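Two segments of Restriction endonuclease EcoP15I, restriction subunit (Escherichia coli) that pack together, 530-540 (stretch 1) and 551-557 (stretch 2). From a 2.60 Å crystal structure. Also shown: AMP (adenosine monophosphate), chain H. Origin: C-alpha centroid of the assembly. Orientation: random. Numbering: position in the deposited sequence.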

# COMPACT_ATOMS: atom_id res chain seq x y z
N GLN C 530 39.54 2.07 -8.63
CA GLN C 530 38.08 1.95 -8.58
C GLN C 530 37.52 1.11 -9.73
O GLN C 530 36.58 0.33 -9.50
CB GLN C 530 37.44 3.33 -8.58
N GLU C 531 38.10 1.25 -10.95
CA GLU C 531 37.67 0.51 -12.14
C GLU C 531 38.12 -0.93 -12.17
O GLU C 531 37.42 -1.76 -12.74
CB GLU C 531 37.92 1.27 -13.46
CG GLU C 531 39.36 1.62 -13.80
CD GLU C 531 39.51 2.62 -14.93
OE1 GLU C 531 40.03 3.74 -14.67
OE2 GLU C 531 39.12 2.30 -16.07
N VAL C 532 39.28 -1.23 -11.55
CA VAL C 532 39.79 -2.61 -11.45
C VAL C 532 39.06 -3.36 -10.31
O VAL C 532 38.85 -4.57 -10.43
CB VAL C 532 41.35 -2.76 -11.43
CG1 VAL C 532 41.99 -2.21 -12.70
CG2 VAL C 532 41.99 -2.13 -10.19
N GLY C 533 38.63 -2.62 -9.28
CA GLY C 533 37.89 -3.10 -8.11
C GLY C 533 36.59 -3.82 -8.41
O GLY C 533 36.10 -4.60 -7.59
N ARG C 534 36.02 -3.60 -9.62
CA ARG C 534 34.78 -4.24 -10.06
C ARG C 534 34.98 -5.77 -10.31
O ARG C 534 34.00 -6.52 -10.36
CB ARG C 534 34.20 -3.54 -11.31
CG ARG C 534 34.37 -2.01 -11.31
CD ARG C 534 33.48 -1.33 -12.32
NE ARG C 534 34.01 -0.03 -12.76
CZ ARG C 534 33.87 1.12 -12.11
NH1 ARG C 534 33.20 1.17 -10.96
NH2 ARG C 534 34.40 2.24 -12.59
N GLY C 535 36.25 -6.18 -10.44
CA GLY C 535 36.64 -7.58 -10.65
C GLY C 535 37.81 -8.03 -9.81
O GLY C 535 38.49 -8.99 -10.17
N LEU C 536 38.06 -7.36 -8.66
CA LEU C 536 39.15 -7.64 -7.72
C LEU C 536 38.86 -8.76 -6.71
O LEU C 536 39.80 -9.38 -6.22
CB LEU C 536 39.50 -6.38 -6.92
CG LEU C 536 40.55 -5.43 -7.47
CD1 LEU C 536 40.96 -4.42 -6.41
CD2 LEU C 536 41.77 -6.15 -7.96
N ARG C 537 37.58 -8.95 -6.36
CA ARG C 537 37.14 -9.93 -5.37
C ARG C 537 37.51 -11.37 -5.72
O ARG C 537 37.55 -11.74 -6.89
CB ARG C 537 35.64 -9.78 -5.10
CG ARG C 537 35.30 -8.73 -4.04
CD ARG C 537 33.80 -8.45 -3.94
NE ARG C 537 33.00 -9.67 -3.84
CZ ARG C 537 31.68 -9.73 -4.00
NH1 ARG C 537 30.98 -8.63 -4.26
NH2 ARG C 537 31.04 -10.89 -3.89
N LEU C 538 37.82 -12.15 -4.68
CA LEU C 538 38.21 -13.56 -4.80
C LEU C 538 37.02 -14.42 -5.28
O LEU C 538 35.92 -14.30 -4.75
CB LEU C 538 38.85 -14.08 -3.51
CG LEU C 538 40.12 -13.32 -3.05
CD1 LEU C 538 40.58 -13.81 -1.69
CD2 LEU C 538 41.27 -13.45 -4.06
N PRO C 539 37.22 -15.22 -6.35
CA PRO C 539 36.09 -15.98 -6.91
C PRO C 539 35.55 -17.13 -6.07
O PRO C 539 36.23 -17.61 -5.16
CB PRO C 539 36.64 -16.45 -8.26
CG PRO C 539 38.10 -16.58 -8.03
CD PRO C 539 38.46 -15.45 -7.12
N VAL C 540 34.32 -17.57 -6.39
CA VAL C 540 33.64 -18.68 -5.73
C VAL C 540 33.55 -19.93 -6.64
O VAL C 540 33.31 -19.81 -7.85
CB VAL C 540 32.29 -18.29 -5.07
CG1 VAL C 540 32.48 -17.18 -4.04
CG2 VAL C 540 31.23 -17.89 -6.09
P AMP H . 29.40 -0.90 -1.08
O1P AMP H . 29.66 0.37 -1.80
O2P AMP H . 30.58 -1.03 -0.18
O3P AMP H . 28.29 -0.58 -0.15
O5' AMP H . 29.09 -2.14 -2.02
C5' AMP H . 29.89 -3.32 -1.95
C4' AMP H . 29.08 -4.55 -2.21
O4' AMP H . 29.92 -5.73 -2.10
C3' AMP H . 28.03 -4.71 -1.17
O3' AMP H . 26.82 -4.10 -1.64
C2' AMP H . 27.90 -6.16 -0.94
O2' AMP H . 26.88 -6.72 -1.78
C1' AMP H . 29.21 -6.75 -1.35
N9 AMP H . 29.98 -7.25 -0.27
C8 AMP H . 30.51 -6.47 0.65
N7 AMP H . 31.22 -7.23 1.53
C5 AMP H . 31.14 -8.61 1.03
C6 AMP H . 31.62 -9.90 1.39
N6 AMP H . 32.43 -10.07 2.55
N1 AMP H . 31.28 -10.96 0.62
C2 AMP H . 30.52 -10.84 -0.45
N3 AMP H . 30.03 -9.67 -0.85
C4 AMP H . 30.30 -8.53 -0.17
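Stretch 2 551-557: NFTLKYY

Stretch 2 lies along stretch 1 as an extended segment running the opposite way in sequence. The evidence is the order of contacts: Glu531 and Val532 meet Tyr556, Gly535 meets Leu554, and Pro539 meets Phe552, so ascending numbers in one stretch match descending numbers in the other. From Thr553 to Tyr557 the phi/psi pairs all fall in the beta region, from -135/142 at Thr553 to -107/119 at Tyr557, and these residues form a strand that continues later in the chain. Phe552, just before it, is also extended at -96/166. The alternation expected of such a backbone decides which residues touch: the CA-to-CB bonds of Phe552, Leu554 and Tyr556 point toward stretch 1, whereas that of Thr553 points away and Lys555 and Tyr557 are out of reach.

Stretch 1 opens as helix, with Gln530, Glu531 and Val532 at phi/psi values near -75/-30. Gln530, modelled only to CB, makes no contact. Glu531 has its CB sideways to the strand, and a p rotamer at chi1 with t at chi2 carries the carboxylate to the phenol of Tyr556, where OE2 of Glu531 and OH of Tyr556 are 2.9 Å apart. The backbone O of Glu531 lies at the edge of the same ring, near its plane.

Val532 covers a face of that ring. Its CG1 is 4.1 Å from the centroid of the Tyr556 ring and 25° off the ring normal, the geometry of a CH-pi contact; the closest atoms are CG1 of Val532 and CD2 of Tyr556 at 3.7 Å. The CA atoms of Val532 and Tyr556 are 7.4 Å apart, a spacing that leaves room for side chains between the backbones. Val532 also reaches Leu554, with its O 3.5 Å from Leu554 CD2 and its CB 4.3 Å from the same methyl carbon.

Gly533 and Arg534 make no contact with the strand. The chain turns here, and N of Gly535 donates a hydrogen bond to O of Val532 at 3.1 Å. Gly535, at -135/23, brings the backbones closer: Gly535 CA is 6.4 Å from Leu554 CA, and Gly535 O is 3.5 Å from Leu554 CB. The absence of a side chain matters to this fit, because an ideally placed CB would lie 2.6 Å from Leu554 CD1, a clash.

Leu536 and Leu538 add little covered area, and Arg537 is out of the strand's reach. The Arg537 guanidinium instead has N3 of AMP over one face, with NH2 of Arg537 3.4 Å from N3 of AMP.

From Arg537 to Val540 the backbone is extended, and Pro539 directs its CB toward stretch 2. Its CG lies over a face of the Phe552 ring, 3.8 Å from the centroid and 16° off the normal, a second CH-pi contact; Pro539 CG and Phe552 CD1 are 3.7 Å apart. Val540 is beyond reach. In all, the two stretches bury 375 Å², with no clear hydrogen bond between them, so the packing rests largely on apolar contact.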

# COMPACT_ATOMS: atom_id res chain seq x y z
N ASN C 551 45.78 -18.42 -6.01
CA ASN C 551 46.07 -17.02 -6.30
C ASN C 551 45.74 -16.69 -7.77
O ASN C 551 46.51 -17.03 -8.67
CB ASN C 551 47.52 -16.68 -5.97
N PHE C 552 44.59 -16.02 -7.98
CA PHE C 552 44.04 -15.64 -9.28
C PHE C 552 44.38 -14.21 -9.67
O PHE C 552 44.81 -13.41 -8.82
CB PHE C 552 42.51 -15.78 -9.30
CG PHE C 552 41.98 -17.12 -8.86
CD1 PHE C 552 41.68 -17.37 -7.53
CD2 PHE C 552 41.72 -18.12 -9.79
CE1 PHE C 552 41.18 -18.60 -7.12
CE2 PHE C 552 41.21 -19.36 -9.39
CZ PHE C 552 40.94 -19.59 -8.06
N THR C 553 44.16 -13.88 -10.96
CA THR C 553 44.42 -12.57 -11.56
C THR C 553 43.26 -12.10 -12.46
O THR C 553 42.67 -12.92 -13.18
CB THR C 553 45.73 -12.60 -12.36
OG1 THR C 553 45.74 -13.76 -13.20
CG2 THR C 553 46.98 -12.57 -11.48
N LEU C 554 42.96 -10.78 -12.42
CA LEU C 554 41.95 -10.13 -13.26
C LEU C 554 42.66 -9.51 -14.46
O LEU C 554 43.56 -8.69 -14.29
CB LEU C 554 41.13 -9.04 -12.50
CG LEU C 554 40.32 -8.07 -13.39
CD1 LEU C 554 38.94 -8.60 -13.70
CD2 LEU C 554 40.25 -6.68 -12.80
N LYS C 555 42.24 -9.90 -15.66
CA LYS C 555 42.80 -9.37 -16.89
C LYS C 555 41.99 -8.12 -17.25
O LYS C 555 40.76 -8.15 -17.23
CB LYS C 555 42.77 -10.41 -18.03
CG LYS C 555 43.59 -11.67 -17.75
CD LYS C 555 43.56 -12.60 -18.96
CE LYS C 555 44.15 -13.96 -18.70
NZ LYS C 555 43.97 -14.86 -19.87
N TYR C 556 42.68 -7.00 -17.50
CA TYR C 556 42.06 -5.72 -17.79
C TYR C 556 42.48 -5.23 -19.17
O TYR C 556 43.67 -5.16 -19.46
CB TYR C 556 42.41 -4.69 -16.69
CG TYR C 556 41.38 -3.59 -16.56
CD1 TYR C 556 41.46 -2.44 -17.33
CD2 TYR C 556 40.31 -3.71 -15.68
CE1 TYR C 556 40.52 -1.42 -17.22
CE2 TYR C 556 39.36 -2.70 -15.55
CZ TYR C 556 39.47 -1.55 -16.32
OH TYR C 556 38.54 -0.55 -16.23
N TYR C 557 41.51 -4.89 -20.02
CA TYR C 557 41.73 -4.45 -21.40
C TYR C 557 41.48 -2.96 -21.58
O TYR C 557 40.36 -2.49 -21.34
CB TYR C 557 40.88 -5.28 -22.39
CG TYR C 557 41.25 -6.74 -22.38
CD1 TYR C 557 40.77 -7.60 -21.38
CD2 TYR C 557 42.08 -7.28 -23.36
CE1 TYR C 557 41.12 -8.94 -21.35
CE2 TYR C 557 42.43 -8.63 -23.34
CZ TYR C 557 41.95 -9.46 -22.34
OH TYR C 557 42.31 -10.78 -22.30